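Afamin (Homo sapiens, PDB 6FAK) carries hydrophobic molecules in body fluids, binding vitamin E and keeping lipidated Wnt proteins soluble and active. Local coordinates at residues Asn21-Ala29 with Glu135-Tyr143; Phe30-Thr38 with Phe104-Leu115. One frame throughout, in Å; residues are numbered along the deposited sequence.

Contact 1: residues Asn21-Ala29 with Glu135-Tyr143; sequences NIEYITIIA and ESLLNHFLY
Tyr24 of helix 22-33 enters helix 134-148 as a knob, its side chain lodged in the hole formed by Glu135, Leu138, Asn139 and Leu142. The two helices run nearly side by side, with segment axes 9.3 Å apart at closest and crossing at -26°. With CG beside the backbone N (chi1 -54°), the Tyr24 ring swings toward the other helix; its CE1 comes to 3.2 Å from Leu138 CD2, while its CB meets Leu142 CD2. The Tyr24 side chain crosses both leucines at about a right angle, and its OH ends beside the CG methylene of Glu135.

Further along, Ile27 lays CG2 against the backbone N of Tyr143 at 3.6 Å and sets CD1 beside the amide of Asn139. Ile28 sets CG1 4.0 Å from Leu142 CG, the leucine Tyr24 also touches, and packs on Leu157 and Leu158 of helix 154-171.

One hydrogen bond joins the segments: Asn139 ND2 donates to Glu23 OE1 at 3.0 Å, 160° at the hydrogen. Glu23 OE1 lies in the plane of the Asn139 amide but is approached from above the carboxylate plane, the two groups standing nearly perpendicular. Glu23 gets there with its CG anti to the backbone N. An alanine here would take away the carboxylate, and the Asn139 amide would probably lose its acceptor and be freer to turn.

Glu135 OE1, poorly ordered, lies 3.8 Å from Glu23 OE1, so the N-H of Asn139 probably eases a local crowding of negative charge at the margin of an otherwise apolar, intradomain helix pair.

Contact 2: residues Phe30-Thr38 with Phe104-Leu115; sequences FAQYVQEAT and FFYNKKSDVGFL. With NA (sodium ion), chain F; NAG (2-acetamido-2-deoxy-beta-D-glucopyranose), chain B.
The end of helix 22-33 and the type I turn Val34-Ala37 pack against the loop that follows helix 97-106, inside the first albumin domain and next to a sodium site. Gln35 holds this loop with its amide, much as a backbone strand would: Lys109 N donates to Gln35 OE1 at 2.8 Å and Gln35 NE2 donates to Lys109 O at 3.0 Å, both nearly straight and each on a lone pair in the carbonyl plane. The same side chain sets CB at the edge of the Phe114 ring, in its plane.

Tyr33 carries the aromatic part. The edge of Phe104 points at its face, planes at 72°, and Lys108 NZ stands over its face 4.6 Å from the ring centroid. Lys108 gets there on a fully extended chain that passes Gln32 O; its ammonium also donates to Pro150 O and to a water shared with Gln32 OE1. The Tyr33 hydroxyl bonds to Glu250 O in the second albumin domain and to Asn70.

Asn107 ND2 donates to Tyr33 O at 3.0 Å, at the C-terminal end of helix 22-33. Lys109, bent at chi2 (108°), brings NZ to the syn lone pair of Glu36 OE2 at 2.6 Å, a salt bridge; a second water joins this NZ to Gln35 OE1 and Tyr33 O.

Sodium is bound by Gly113 O and Leu115 O, each at 2.5 Å, and a water. Gln35 and Tyr33 O are thus paired, whereas buried Gln32 O, covered by Lys108 CG, has no partner. Glu36 probably offsets the Lys109 charge; the Tyr33 ring and Pro150 O probably ease that of Lys108.

Helix 22-33 serves both contacts: its first part packs on helix 134-148 in contact 1, and its last turn, with the bend after it, meets the end of helix 97-106 and the loop after it in contact 2. The centres lie about 16 Å apart, and along the chain both segments of contact 2 fall between those of contact 1. They touch directly, Tyr143 OH lying 2.6 Å from Ala37 O in a probable hydrogen bond. Helix 134-148 continues toward contact 2, where Arg147 bonds to Gln35 O. The sodium belongs to contact 2, about 13 Å from the Tyr143 side chain, and the hydrophobic-ligand pocket lies in the next albumin domain.

Contact 1: residues Asn21-Ala29 with Glu135-Tyr143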
loop_
_atom_site.group_PDB
_atom_site.type_symbol
_atom_site.label_atom_id
_atom_site.label_comp_id
_atom_site.label_asym_id
_atom_site.label_seq_id
_atom_site.Cartn_x
_atom_site.Cartn_y
_atom_site.Cartn_z
ATOM N N ASN A 21 18.752 14.758 11.544
ATOM C CA ASN A 21 17.307 14.847 11.230
ATOM C C ASN A 21 16.365 14.459 12.401
ATOM O O ASN A 21 15.203 14.177 12.194
ATOM C CB ASN A 21 17.010 14.007 9.976
ATOM C CG ASN A 21 17.703 14.558 8.736
ATOM O OD1 ASN A 21 17.273 15.569 8.166
ATOM N ND2 ASN A 21 18.787 13.904 8.318
ATOM N N ILE A 22 16.890 14.487 13.621
ATOM C CA ILE A 22 16.198 14.037 14.822
ATOM C C ILE A 22 14.837 14.717 15.069
ATOM O O ILE A 22 13.904 14.081 15.600
ATOM C CB ILE A 22 17.111 14.212 16.053
ATOM C CG1 ILE A 22 16.603 13.416 17.262
ATOM C CG2 ILE A 22 17.275 15.688 16.402
ATOM C CD1 ILE A 22 16.593 11.918 17.063
ATOM N N GLU A 23 14.731 15.982 14.684
ATOM C CA GLU A 23 13.502 16.737 14.803
ATOM C C GLU A 23 12.436 16.132 13.871
ATOM O O GLU A 23 11.344 15.778 14.317
ATOM C CB GLU A 23 13.747 18.240 14.525
ATOM C CG GLU A 23 12.478 19.089 14.420
ATOM C CD GLU A 23 12.748 20.603 14.398
ATOM O OE1 GLU A 23 13.136 21.145 13.333
ATOM O OE2 GLU A 23 12.534 21.262 15.440
ATOM N N TYR A 24 12.793 15.959 12.607
ATOM C CA TYR A 24 11.901 15.392 11.606
ATOM C C TYR A 24 11.454 13.943 11.922
ATOM O O TYR A 24 10.292 13.578 11.768
ATOM C CB TYR A 24 12.555 15.456 10.216
ATOM C CG TYR A 24 13.012 16.851 9.826
ATOM C CD1 TYR A 24 12.091 17.890 9.654
ATOM C CD2 TYR A 24 14.378 17.146 9.658
ATOM C CE1 TYR A 24 12.518 19.179 9.319
ATOM C CE2 TYR A 24 14.805 18.421 9.304
ATOM C CZ TYR A 24 13.872 19.432 9.128
ATOM O OH TYR A 24 14.295 20.702 8.787
ATOM N N ILE A 25 12.422 13.140 12.314
ATOM C CA ILE A 25 12.243 11.754 12.738
ATOM C C ILE A 25 11.271 11.640 13.911
ATOM O O ILE A 25 10.388 10.751 13.921
ATOM C CB ILE A 25 13.624 11.154 13.095
ATOM C CG1 ILE A 25 14.443 10.946 11.808
ATOM C CG2 ILE A 25 13.523 9.872 13.880
ATOM C CD1 ILE A 25 15.889 10.596 12.113
ATOM N N THR A 26 11.441 12.500 14.901
ATOM C CA THR A 26 10.606 12.458 16.081
ATOM C C THR A 26 9.116 12.791 15.774
ATOM O O THR A 26 8.193 12.165 16.316
ATOM C CB THR A 26 11.156 13.431 17.160
ATOM O OG1 THR A 26 12.472 13.007 17.541
ATOM C CG2 THR A 26 10.296 13.394 18.390
ATOM N N ILE A 27 8.926 13.814 14.951
ATOM C CA ILE A 27 7.601 14.242 14.476
ATOM C C ILE A 27 6.916 13.095 13.752
ATOM O O ILE A 27 5.743 12.782 14.036
ATOM C CB ILE A 27 7.718 15.494 13.578
ATOM C CG1 ILE A 27 8.020 16.693 14.455
ATOM C CG2 ILE A 27 6.430 15.749 12.792
ATOM C CD1 ILE A 27 8.359 17.964 13.669
ATOM N N ILE A 28 7.657 12.446 12.836
ATOM C CA ILE A 28 7.077 11.339 12.073
ATOM C C ILE A 28 6.609 10.240 13.064
ATOM O O ILE A 28 5.459 9.831 13.019
ATOM C CB ILE A 28 8.059 10.699 11.094
ATOM C CG1 ILE A 28 8.387 11.669 9.936
ATOM C CG2 ILE A 28 7.482 9.412 10.511
ATOM C CD1 ILE A 28 9.418 11.178 8.951
ATOM N N ALA A 29 7.492 9.820 13.964
ATOM C CA ALA A 29 7.136 8.729 14.915
ATOM C C ALA A 29 5.891 9.084 15.780
ATOM O O ALA A 29 4.979 8.292 15.940
ATOM C CB ALA A 29 8.317 8.427 15.819
ATOM N N GLU A 135 11.967 25.768 8.367
ATOM C CA GLU A 135 11.996 24.654 9.301
ATOM C C GLU A 135 10.568 24.459 9.835
ATOM O O GLU A 135 10.058 23.332 9.862
ATOM C CB GLU A 135 12.990 24.924 10.449
ATOM C CG GLU A 135 13.987 23.805 10.735
ATOM C CD GLU A 135 15.007 24.189 11.816
ATOM O OE1 GLU A 135 14.578 24.646 12.900
ATOM O OE2 GLU A 135 16.235 24.037 11.594
ATOM N N SER A 136 9.911 25.548 10.221
ATOM C CA SER A 136 8.507 25.474 10.651
ATOM C C SER A 136 7.537 24.911 9.611
ATOM O O SER A 136 6.596 24.195 9.977
ATOM C CB SER A 136 7.989 26.828 11.086
ATOM O OG SER A 136 6.677 26.694 11.628
ATOM N N LEU A 137 7.752 25.238 8.336
ATOM C CA LEU A 137 6.852 24.812 7.274
ATOM C C LEU A 137 7.003 23.335 7.038
ATOM O O LEU A 137 6.022 22.631 6.910
ATOM C CB LEU A 137 7.136 25.556 5.973
ATOM C CG LEU A 137 6.142 25.263 4.837
ATOM C CD1 LEU A 137 4.957 26.210 4.925
ATOM C CD2 LEU A 137 6.810 25.340 3.472
ATOM N N LEU A 138 8.233 22.879 6.926
ATOM C CA LEU A 138 8.507 21.484 6.702
ATOM C C LEU A 138 8.099 20.655 7.931
ATOM O O LEU A 138 7.603 19.550 7.764
ATOM C CB LEU A 138 9.984 21.266 6.345
ATOM C CG LEU A 138 10.351 19.989 5.564
ATOM C CD1 LEU A 138 11.162 20.300 4.312
ATOM C CD2 LEU A 138 11.090 18.975 6.428
ATOM N N ASN A 139 8.323 21.174 9.143
ATOM C CA ASN A 139 7.884 20.501 10.362
ATOM C C ASN A 139 6.371 20.278 10.358
ATOM O O ASN A 139 5.931 19.172 10.606
ATOM C CB ASN A 139 8.279 21.240 11.633
ATOM C CG ASN A 139 9.747 21.048 12.009
ATOM O OD1 ASN A 139 10.431 20.171 11.488
ATOM N ND2 ASN A 139 10.231 21.880 12.934
ATOM N N HIS A 140 5.596 21.314 10.040
ATOM C CA HIS A 140 4.130 21.201 10.013
ATOM C C HIS A 140 3.636 20.303 8.867
ATOM O O HIS A 140 2.731 19.473 9.062
ATOM C CB HIS A 140 3.460 22.585 9.978
ATOM C CG HIS A 140 1.989 22.549 10.274
ATOM N ND1 HIS A 140 1.461 22.897 11.496
ATOM C CD2 HIS A 140 0.937 22.192 9.501
ATOM C CE1 HIS A 140 0.149 22.749 11.465
ATOM N NE2 HIS A 140 -0.194 22.329 10.264
ATOM N N PHE A 141 4.247 20.425 7.688
ATOM C CA PHE A 141 3.957 19.497 6.549
ATOM C C PHE A 141 4.116 18.000 6.919
ATOM O O PHE A 141 3.222 17.193 6.675
ATOM C CB PHE A 141 4.903 19.809 5.367
ATOM C CG PHE A 141 4.886 18.767 4.269
ATOM C CD1 PHE A 141 3.900 18.785 3.287
ATOM C CD2 PHE A 141 5.847 17.770 4.232
ATOM C CE1 PHE A 141 3.865 17.826 2.299
ATOM C CE2 PHE A 141 5.832 16.813 3.245
ATOM C CZ PHE A 141 4.832 16.847 2.284
ATOM N N LEU A 142 5.265 17.677 7.505
ATOM C CA LEU A 142 5.619 16.368 7.905
ATOM C C LEU A 142 4.683 15.805 9.003
ATOM O O LEU A 142 4.271 14.653 8.924
ATOM C CB LEU A 142 7.064 16.363 8.366
ATOM C CG LEU A 142 7.985 15.189 8.168
ATOM C CD1 LEU A 142 7.766 14.474 6.847
ATOM C CD2 LEU A 142 9.441 15.673 8.281
ATOM N N TYR A 143 4.386 16.617 10.020
ATOM C CA TYR A 143 3.302 16.326 10.961
ATOM C C TYR A 143 1.992 15.955 10.270
ATOM O O TYR A 143 1.371 14.941 10.614
ATOM C CB TYR A 143 3.097 17.525 11.888
ATOM C CG TYR A 143 1.853 17.582 12.700
ATOM C CD1 TYR A 143 1.690 16.764 13.804
ATOM C CD2 TYR A 143 0.846 18.510 12.415
ATOM C CE1 TYR A 143 0.536 16.816 14.578
ATOM C CE2 TYR A 143 -0.306 18.592 13.195
ATOM C CZ TYR A 143 -0.438 17.758 14.290
ATOM O OH TYR A 143 -1.549 17.843 15.068
#

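Contact 2: residues Phe30-Thr38 with Phe104-Leu115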
loop_
_atom_site.group_PDB
_atom_site.type_symbol
_atom_site.label_atom_id
_atom_site.label_comp_id
_atom_site.label_asym_id
_atom_site.label_seq_id
_atom_site.Cartn_x
_atom_site.Cartn_y
_atom_site.Cartn_z
ATOM N N PHE A 30 5.941 10.271 16.374
ATOM C CA PHE A 30 4.921 10.728 17.289
ATOM C C PHE A 30 3.586 10.872 16.578
ATOM O O PHE A 30 2.592 10.315 17.044
ATOM C CB PHE A 30 5.333 12.039 17.946
ATOM C CG PHE A 30 4.502 12.450 19.146
ATOM C CD1 PHE A 30 3.552 11.646 19.734
ATOM C CD2 PHE A 30 4.733 13.679 19.710
ATOM C CE1 PHE A 30 2.838 12.059 20.860
ATOM C CE2 PHE A 30 3.999 14.153 20.806
ATOM C CZ PHE A 30 3.062 13.316 21.411
ATOM N N ALA A 31 3.625 11.485 15.396
ATOM C CA ALA A 31 2.414 11.723 14.587
ATOM C C ALA A 31 1.779 10.449 14.110
ATOM O O ALA A 31 0.545 10.357 14.044
ATOM C CB ALA A 31 2.724 12.656 13.413
ATOM N N GLN A 32 2.599 9.441 13.775
ATOM C CA GLN A 32 2.044 8.141 13.343
ATOM C C GLN A 32 1.450 7.336 14.510
ATOM O O GLN A 32 0.400 6.737 14.349
ATOM C CB GLN A 32 3.100 7.284 12.618
ATOM C CG GLN A 32 3.583 7.901 11.321
ATOM C CD GLN A 32 4.482 6.972 10.533
ATOM O OE1 GLN A 32 5.414 6.372 11.104
ATOM N NE2 GLN A 32 4.244 6.894 9.203
ATOM N N TYR A 33 2.157 7.280 15.646
ATOM C CA TYR A 33 1.673 6.581 16.806
ATOM C C TYR A 33 0.453 7.222 17.476
ATOM O O TYR A 33 -0.433 6.521 17.979
ATOM C CB TYR A 33 2.815 6.376 17.814
ATOM C CG TYR A 33 3.722 5.188 17.456
ATOM C CD1 TYR A 33 3.196 3.905 17.259
ATOM C CD2 TYR A 33 5.082 5.333 17.378
ATOM C CE1 TYR A 33 4.019 2.825 16.973
ATOM C CE2 TYR A 33 5.919 4.257 17.078
ATOM C CZ TYR A 33 5.378 3.024 16.887
ATOM O OH TYR A 33 6.212 1.961 16.610
ATOM N N VAL A 34 0.421 8.551 17.507
ATOM C CA VAL A 34 -0.598 9.312 18.264
ATOM C C VAL A 34 -1.127 10.359 17.296
ATOM O O VAL A 34 -0.683 11.531 17.255
ATOM C CB VAL A 34 -0.036 9.952 19.565
ATOM C CG1 VAL A 34 -1.185 10.502 20.401
ATOM C CG2 VAL A 34 0.748 8.950 20.411
ATOM N N GLN A 35 -2.009 9.888 16.441
ATOM C CA GLN A 35 -2.448 10.664 15.302
ATOM C C GLN A 35 -3.353 11.841 15.706
ATOM O O GLN A 35 -3.583 12.720 14.896
ATOM C CB GLN A 35 -3.195 9.745 14.312
ATOM C CG GLN A 35 -2.279 8.741 13.623
ATOM C CD GLN A 35 -3.057 7.604 13.100
ATOM O OE1 GLN A 35 -3.298 6.673 13.836
ATOM N NE2 GLN A 35 -3.522 7.696 11.843
ATOM N N GLU A 36 -3.872 11.803 16.931
ATOM C CA GLU A 36 -4.668 12.908 17.523
ATOM C C GLU A 36 -3.808 13.993 18.148
ATOM O O GLU A 36 -4.329 15.086 18.446
ATOM C CB GLU A 36 -5.643 12.395 18.617
ATOM C CG GLU A 36 -6.511 11.226 18.196
ATOM C CD GLU A 36 -5.804 9.817 18.280
ATOM O OE1 GLU A 36 -4.562 9.736 18.579
ATOM O OE2 GLU A 36 -6.511 8.781 18.037
ATOM N N ALA A 37 -2.519 13.732 18.379
ATOM C CA ALA A 37 -1.645 14.733 18.996
ATOM C C ALA A 37 -1.517 16.012 18.152
ATOM O O ALA A 37 -1.497 15.960 16.895
ATOM C CB ALA A 37 -0.279 14.169 19.318
ATOM N N THR A 38 -1.475 17.154 18.860
ATOM C CA THR A 38 -1.424 18.467 18.265
ATOM C C THR A 38 0.023 18.785 17.926
ATOM O O THR A 38 0.952 18.141 18.411
ATOM C CB THR A 38 -1.964 19.567 19.247
ATOM O OG1 THR A 38 -1.162 19.571 20.440
ATOM C CG2 THR A 38 -3.418 19.290 19.658
ATOM N N PHE A 104 1.297 0.102 21.143
ATOM C CA PHE A 104 1.503 1.320 20.335
ATOM C C PHE A 104 1.229 1.081 18.824
ATOM O O PHE A 104 0.583 1.896 18.151
ATOM C CB PHE A 104 2.892 1.928 20.567
ATOM C CG PHE A 104 2.899 3.005 21.603
ATOM C CD1 PHE A 104 2.302 4.236 21.343
ATOM C CD2 PHE A 104 3.417 2.785 22.861
ATOM C CE1 PHE A 104 2.297 5.240 22.317
ATOM C CE2 PHE A 104 3.421 3.784 23.839
ATOM C CZ PHE A 104 2.874 5.018 23.569
ATOM N N PHE A 105 1.715 -0.058 18.341
ATOM C CA PHE A 105 1.427 -0.516 17.008
ATOM C C PHE A 105 -0.069 -0.700 16.736
ATOM O O PHE A 105 -0.557 -0.258 15.694
ATOM C CB PHE A 105 2.211 -1.795 16.711
ATOM C CG PHE A 105 1.828 -2.450 15.438
ATOM C CD1 PHE A 105 2.282 -1.958 14.236
ATOM C CD2 PHE A 105 1.060 -3.603 15.426
ATOM C CE1 PHE A 105 1.928 -2.581 13.039
ATOM C CE2 PHE A 105 0.706 -4.219 14.235
ATOM C CZ PHE A 105 1.153 -3.701 13.054
ATOM N N TYR A 106 -0.777 -1.384 17.649
ATOM C CA TYR A 106 -2.211 -1.519 17.562
ATOM C C TYR A 106 -2.996 -0.207 17.686
ATOM O O TYR A 106 -4.143 -0.181 17.248
ATOM C CB TYR A 106 -2.789 -2.563 18.538
ATOM C CG TYR A 106 -2.405 -3.988 18.223
ATOM C CD1 TYR A 106 -2.487 -4.472 16.932
ATOM C CD2 TYR A 106 -1.994 -4.871 19.220
ATOM C CE1 TYR A 106 -2.135 -5.766 16.627
ATOM C CE2 TYR A 106 -1.644 -6.190 18.919
ATOM C CZ TYR A 106 -1.704 -6.618 17.611
ATOM O OH TYR A 106 -1.405 -7.918 17.250
ATOM N N ASN A 107 -2.404 0.826 18.269
ATOM C CA ASN A 107 -3.020 2.135 18.413
ATOM C C ASN A 107 -3.156 2.917 17.101
ATOM O O ASN A 107 -3.954 3.857 17.024
ATOM C CB ASN A 107 -2.208 2.971 19.416
ATOM C CG ASN A 107 -2.992 4.189 19.959
ATOM O OD1 ASN A 107 -4.053 4.007 20.475
ATOM N ND2 ASN A 107 -2.432 5.403 19.850
ATOM N N LYS A 108 -2.371 2.570 16.066
ATOM C CA LYS A 108 -2.462 3.283 14.777
ATOM C C LYS A 108 -3.808 3.033 14.153
ATOM O O LYS A 108 -4.313 1.904 14.214
ATOM C CB LYS A 108 -1.337 2.842 13.823
ATOM C CG LYS A 108 0.008 3.280 14.364
ATOM C CD LYS A 108 1.137 2.970 13.410
ATOM C CE LYS A 108 2.468 3.546 13.872
ATOM N NZ LYS A 108 3.402 3.497 12.724
ATOM N N LYS A 109 -4.389 4.073 13.557
ATOM C CA LYS A 109 -5.665 3.961 12.826
ATOM C C LYS A 109 -5.460 4.172 11.343
ATOM O O LYS A 109 -4.982 5.256 10.925
ATOM C CB LYS A 109 -6.652 5.029 13.325
ATOM C CG LYS A 109 -7.079 4.811 14.782
ATOM C CD LYS A 109 -6.428 5.865 15.663
ATOM C CE LYS A 109 -6.475 5.507 17.138
ATOM N NZ LYS A 109 -5.511 6.377 17.806
ATOM N N SER A 110 -5.827 3.156 10.555
ATOM C CA SER A 110 -5.877 3.266 9.087
ATOM C C SER A 110 -6.882 4.300 8.614
ATOM O O SER A 110 -6.595 5.040 7.687
ATOM C CB SER A 110 -6.227 1.901 8.466
ATOM O OG SER A 110 -7.151 1.228 9.308
ATOM N N ASP A 111 -8.030 4.386 9.288
ATOM C CA ASP A 111 -9.136 5.283 8.859
ATOM C C ASP A 111 -8.837 6.654 9.476
ATOM O O ASP A 111 -9.013 6.840 10.664
ATOM C CB ASP A 111 -10.513 4.717 9.306
ATOM C CG ASP A 111 -11.659 5.768 9.241
ATOM O OD1 ASP A 111 -11.534 6.816 8.602
ATOM O OD2 ASP A 111 -12.709 5.527 9.827
ATOM N N VAL A 112 -8.276 7.558 8.690
ATOM C CA VAL A 112 -7.886 8.879 9.199
ATOM C C VAL A 112 -8.992 9.932 8.961
ATOM O O VAL A 112 -8.715 11.098 8.974
ATOM C CB VAL A 112 -6.484 9.303 8.708
ATOM C CG1 VAL A 112 -5.466 8.307 9.234
ATOM C CG2 VAL A 112 -6.363 9.397 7.176
ATOM N N GLY A 113 -10.248 9.491 8.843
ATOM C CA GLY A 113 -11.398 10.372 8.576
ATOM C C GLY A 113 -11.765 11.189 9.788
ATOM O O GLY A 113 -12.509 12.165 9.650
ATOM N N PHE A 114 -11.275 10.806 10.972
ATOM C CA PHE A 114 -11.369 11.664 12.169
ATOM C C PHE A 114 -10.542 12.982 12.118
ATOM O O PHE A 114 -10.716 13.852 13.005
ATOM C CB PHE A 114 -11.065 10.910 13.468
ATOM C CG PHE A 114 -9.651 10.413 13.580
ATOM C CD1 PHE A 114 -8.652 11.207 14.163
ATOM C CD2 PHE A 114 -9.293 9.193 13.050
ATOM C CE1 PHE A 114 -7.339 10.787 14.240
ATOM C CE2 PHE A 114 -7.953 8.766 13.136
ATOM C CZ PHE A 114 -6.995 9.557 13.734
ATOM N N LEU A 115 -9.631 13.110 11.151
ATOM C CA LEU A 115 -8.838 14.322 10.964
ATOM C C LEU A 115 -9.539 15.299 10.032
ATOM O O LEU A 115 -10.245 14.868 9.116
ATOM C CB LEU A 115 -7.456 13.959 10.400
ATOM C CG LEU A 115 -6.591 13.191 11.449
ATOM C CD1 LEU A 115 -5.234 12.846 10.885
ATOM C CD2 LEU A 115 -6.420 13.914 12.769
HETATM NA NA NA F . -12.706 14.498 8.661
HETATM C C1 NAG B . -4.506 -11.346 13.615
HETATM C C2 NAG B . -4.190 -11.337 15.105
HETATM C C3 NAG B . -2.785 -11.874 15.350
HETATM C C4 NAG B . -2.639 -13.246 14.708
HETATM C C5 NAG B . -3.065 -13.212 13.237
HETATM C C6 NAG B . -3.028 -14.607 12.621
HETATM C C7 NAG B . -4.884 -9.734 16.841
HETATM C C8 NAG B . -5.377 -10.907 17.645
HETATM N N2 NAG B . -4.330 -9.992 15.646
HETATM O O3 NAG B . -2.532 -11.963 16.761
HETATM O O4 NAG B . -1.280 -13.687 14.821
HETATM O O5 NAG B . -4.394 -12.680 13.110
HETATM O O6 NAG B . -3.966 -15.460 13.289
HETATM O O7 NAG B . -4.987 -8.593 17.260
HETATM O O HOH W 1 5.595 5.064 13.617
HETATM O O HOH W 2 -2.815 7.036 16.576
HETATM O O HOH W 3 -3.922 7.822 20.418
HETATM O O HOH W 4 -11.962 14.603 6.428
#